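Side-chain contact in alkyl hydroperoxide reductase/ Thiol specific antioxidant/ Mal allergen (Burkholderia ambifaria, PDB 5ENU), which probably reduces hydrogen peroxide and organic hydroperoxides through a reactive cysteine, as other peroxiredoxins of the AhpC/TSA family do: residues A[42-47]-A[85-90]. Residues are numbered along the deposited sequence; the frame is centred on the assembly and turned at random.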
ATOM      1  N   TYR A  42      -1.029  -0.157  -1.333  1.00  7.83           N
ATOM      2  CA  TYR A  42      -1.499  -1.387  -0.701  1.00  7.01           C
ATOM      3  C   TYR A  42      -0.587  -1.752   0.464  1.00  6.93           C
ATOM      4  O   TYR A  42       0.637  -1.851   0.288  1.00  7.68           O
ATOM      5  CB  TYR A  42      -1.714  -2.552  -1.691  1.00  7.60           C
ATOM      6  CG  TYR A  42      -0.517  -3.398  -2.101  1.00  8.16           C
ATOM      7  CD1 TYR A  42       0.256  -3.079  -3.226  1.00  7.86           C
ATOM      8  CD2 TYR A  42      -0.202  -4.565  -1.400  1.00  7.55           C
ATOM      9  CE1 TYR A  42       1.330  -3.872  -3.616  1.00  7.19           C
ATOM     10  CE2 TYR A  42       0.874  -5.374  -1.790  1.00  8.39           C
ATOM     11  CZ  TYR A  42       1.647  -5.002  -2.885  1.00  7.92           C
ATOM     12  OH  TYR A  42       2.710  -5.780  -3.309  1.00  9.41           O
ATOM     13  N   PHE A  43      -1.187  -1.928   1.643  1.00  7.49           N
ATOM     14  CA  PHE A  43      -0.465  -2.324   2.849  1.00  7.28           C
ATOM     15  C   PHE A  43      -0.589  -3.827   3.026  1.00  7.70           C
ATOM     16  O   PHE A  43      -1.697  -4.385   2.900  1.00  8.04           O
ATOM     17  CB  PHE A  43      -1.066  -1.645   4.086  1.00  8.21           C
ATOM     18  CG  PHE A  43      -0.805  -0.160   4.162  1.00  7.47           C
ATOM     19  CD1 PHE A  43      -1.517   0.727   3.380  1.00  7.85           C
ATOM     20  CD2 PHE A  43       0.161   0.342   5.038  1.00  8.07           C
ATOM     21  CE1 PHE A  43      -1.276   2.090   3.461  1.00  9.97           C
ATOM     22  CE2 PHE A  43       0.416   1.716   5.130  1.00  8.44           C
ATOM     23  CZ  PHE A  43      -0.307   2.588   4.327  1.00  8.90           C
ATOM     24  N   TYR A  44       0.547  -4.482   3.269  1.00  6.94           N
ATOM     25  CA  TYR A  44       0.562  -5.926   3.453  1.00  7.92           C
ATOM     26  C   TYR A  44       1.371  -6.263   4.699  1.00  8.33           C
ATOM     27  O   TYR A  44       2.329  -5.556   5.026  1.00  9.24           O
ATOM     28  CB  TYR A  44       1.129  -6.652   2.214  1.00  8.59           C
ATOM     29  CG  TYR A  44       2.563  -6.280   1.862  1.00  8.44           C
ATOM     30  CD1 TYR A  44       2.855  -5.137   1.102  1.00  9.04           C
ATOM     31  CD2 TYR A  44       3.628  -7.082   2.287  1.00  8.62           C
ATOM     32  CE1 TYR A  44       4.173  -4.814   0.776  1.00  9.16           C
ATOM     33  CE2 TYR A  44       4.944  -6.764   1.952  1.00  8.80           C
ATOM     34  CZ  TYR A  44       5.210  -5.635   1.203  1.00  8.52           C
ATOM     35  OH  TYR A  44       6.509  -5.305   0.882  1.00  9.25           O
ATOM     36  N   PRO A  45       0.985  -7.306   5.445  1.00  8.41           N
ATOM     37  CA  PRO A  45       1.628  -7.532   6.758  1.00 10.37           C
ATOM     38  C   PRO A  45       3.139  -7.750   6.720  1.00  9.57           C
ATOM     39  O   PRO A  45       3.845  -7.161   7.553  1.00 10.68           O
ATOM     40  CB  PRO A  45       0.882  -8.751   7.320  1.00 11.26           C
ATOM     41  CG  PRO A  45      -0.418  -8.810   6.610  1.00 13.83           C
ATOM     42  CD  PRO A  45      -0.263  -8.078   5.286  1.00  9.31           C
ATOM     43  N   LYS A  46       3.673  -8.572   5.808  1.00  8.79           N
ATOM     44  CA  LYS A  46       5.072  -8.980   5.971  1.00 10.39           C
ATOM     45  C   LYS A  46       5.667  -9.534   4.684  1.00 10.16           C
ATOM     46  O   LYS A  46       5.091 -10.443   4.069  1.00 11.08           O
ATOM     47  CB  LYS A  46       5.208 -10.065   7.057  1.00 14.14           C
ATOM     48  N   ASP A  47       6.843  -9.029   4.310  1.00  9.22           N
ATOM     49  CA  ASP A  47       7.596  -9.621   3.209  1.00  9.33           C
ATOM     50  C   ASP A  47       7.759 -11.122   3.436  1.00 11.34           C
ATOM     51  O   ASP A  47       7.976 -11.582   4.561  1.00 11.40           O
ATOM     52  CB  ASP A  47       9.007  -9.014   3.138  1.00  9.98           C
ATOM     53  CG  ASP A  47       9.040  -7.575   2.642  1.00 10.67           C
ATOM     54  OD1 ASP A  47       7.987  -7.028   2.250  1.00 10.97           O
ATOM     55  OD2 ASP A  47      10.146  -6.970   2.637  1.00 10.18           O
ATOM     56  N   ASP A  85      14.255  -4.991  -0.898  1.00 10.84           N
ATOM     57  CA  ASP A  85      15.050  -5.231  -2.100  1.00 12.08           C
ATOM     58  C   ASP A  85      15.048  -6.712  -2.461  1.00 12.04           C
ATOM     59  O   ASP A  85      14.928  -7.077  -3.638  1.00 11.12           O
ATOM     60  CB  ASP A  85      16.493  -4.766  -1.881  1.00 13.26           C
ATOM     61  CG  ASP A  85      16.659  -3.256  -1.951  1.00 16.77           C
ATOM     62  OD1 ASP A  85      15.784  -2.556  -2.502  1.00 17.30           O
ATOM     63  OD2 ASP A  85      17.693  -2.770  -1.442  1.00 18.76           O
ATOM     64  N   ASN A  86      15.208  -7.575  -1.455  1.00 10.95           N
ATOM     65  CA  ASN A  86      15.213  -9.015  -1.685  1.00 11.77           C
ATOM     66  C   ASN A  86      13.855  -9.495  -2.176  1.00 11.09           C
ATOM     67  O   ASN A  86      13.771 -10.282  -3.125  1.00 12.80           O
ATOM     68  CB  ASN A  86      15.618  -9.732  -0.396  1.00 12.92           C
ATOM     69  CG  ASN A  86      17.117  -9.730  -0.192  1.00 20.16           C
ATOM     70  OD1 ASN A  86      17.866 -10.114  -1.087  1.00 24.33           O
ATOM     71  ND2 ASN A  86      17.567  -9.286   0.982  1.00 22.89           N
ATOM     72  N   PHE A  87      12.781  -9.029  -1.533  1.00 10.74           N
ATOM     73  CA  PHE A  87      11.436  -9.483  -1.868  1.00  9.42           C
ATOM     74  C   PHE A  87      11.044  -9.008  -3.264  1.00 10.21           C
ATOM     75  O   PHE A  87      10.498  -9.781  -4.062  1.00 10.09           O
ATOM     76  CB  PHE A  87      10.485  -8.934  -0.797  1.00  9.31           C
ATOM     77  CG  PHE A  87       9.056  -9.428  -0.881  1.00  9.78           C
ATOM     78  CD1 PHE A  87       8.759 -10.779  -0.884  1.00 13.04           C
ATOM     79  CD2 PHE A  87       7.999  -8.528  -0.839  1.00 11.34           C
ATOM     80  CE1 PHE A  87       7.441 -11.219  -0.916  1.00 15.05           C
ATOM     81  CE2 PHE A  87       6.706  -8.959  -0.866  1.00 12.92           C
ATOM     82  CZ  PHE A  87       6.421 -10.299  -0.904  1.00 13.49           C
ATOM     83  N   LYS A  88      11.337  -7.744  -3.583  1.00 10.55           N
ATOM     84  CA  LYS A  88      11.080  -7.225  -4.926  1.00 10.74           C
ATOM     85  C   LYS A  88      11.852  -8.008  -5.984  1.00 11.79           C
ATOM     86  O   LYS A  88      11.312  -8.309  -7.064  1.00 12.62           O
ATOM     87  CB  LYS A  88      11.447  -5.737  -4.976  1.00 11.34           C
ATOM     88  CG  LYS A  88      11.275  -5.065  -6.344  1.00 12.87           C
ATOM     89  CD  LYS A  88      11.635  -3.599  -6.246  1.00 15.16           C
ATOM     90  CE  LYS A  88      11.797  -2.959  -7.615  1.00 16.96           C
ATOM     91  NZ  LYS A  88      10.523  -2.720  -8.304  1.00 17.23           N
ATOM     92  N   ALA A  89      13.120  -8.344  -5.701  1.00 10.76           N
ATOM     93  CA  ALA A  89      13.913  -9.127  -6.652  1.00 12.65           C
ATOM     94  C   ALA A  89      13.356 -10.543  -6.819  1.00 13.23           C
ATOM     95  O   ALA A  89      13.273 -11.059  -7.942  1.00 13.70           O
ATOM     96  CB  ALA A  89      15.372  -9.159  -6.196  1.00 12.68           C
ATOM     97  N   LYS A  90      12.987 -11.192  -5.713  1.00 12.06           N
ATOM     98  CA  LYS A  90      12.486 -12.561  -5.777  1.00 13.61           C
ATOM     99  C   LYS A  90      11.218 -12.651  -6.616  1.00 13.43           C
ATOM    100  O   LYS A  90      11.042 -13.604  -7.388  1.00 13.88           O
ATOM    101  CB  LYS A  90      12.220 -13.079  -4.361  1.00 17.62           C
ATOM    102  CG  LYS A  90      11.660 -14.494  -4.343  1.00 20.63           C
ATOM    103  CD  LYS A  90      11.717 -15.129  -2.974  1.00 24.92           C
ATOM    104  CE  LYS A  90      10.724 -14.550  -2.053  1.00 26.30           C
ATOM    105  NZ  LYS A  90      10.735 -15.312  -0.775  1.00 26.03           N
TER
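Phe87 lays one face of its ring beneath Asp47, an example of an aromatic face packed under a buried acidic residue without hydrogen-bonding to it. Asp47 CA stands 4.1 Å from the centroid of the Phe87 ring, almost directly over its centre, a CH-pi contact made by backbone rather than side chain. Asp47 CB also lies over this face, while the carboxylate stands above the plane just beyond the rim at CD2, turned 23° from the ring, with Asp47 OD1 3.4 Å from Phe87 CD2. Phe87 gets there because CG lies anti to its backbone N (chi1 -173°), which carries the ring away from helix 81-91 toward the loop. That loop follows strand 38-43 of the thioredoxin-like sheet and leads into helix 50-68, whose Cys52 touches Tyr44; in peroxiredoxins this corner of the fold borders the peroxidatic cysteine. Tyr44 reaches back under its own loop to give its hydroxyl hydrogen to Asp47, OH to OD1 being 2.7 Å; OD1 lies in the plane of the Tyr44 ring, at its edge, and is met nearly end-on to its C-O bond. Asp47 OD2 is hydrogen-bonded with Ser83 OG and His84 ND1, near the start of the helix that bears Phe87, and three hydrogen bonds over the two oxygens should hold the carboxylate's rotation. The Tyr44 and Phe87 rings meet at a slant, planes 34° apart, neither stacked nor T-shaped, touching where Tyr44 CE2 and Phe87 CE2 come within 4.0 Å.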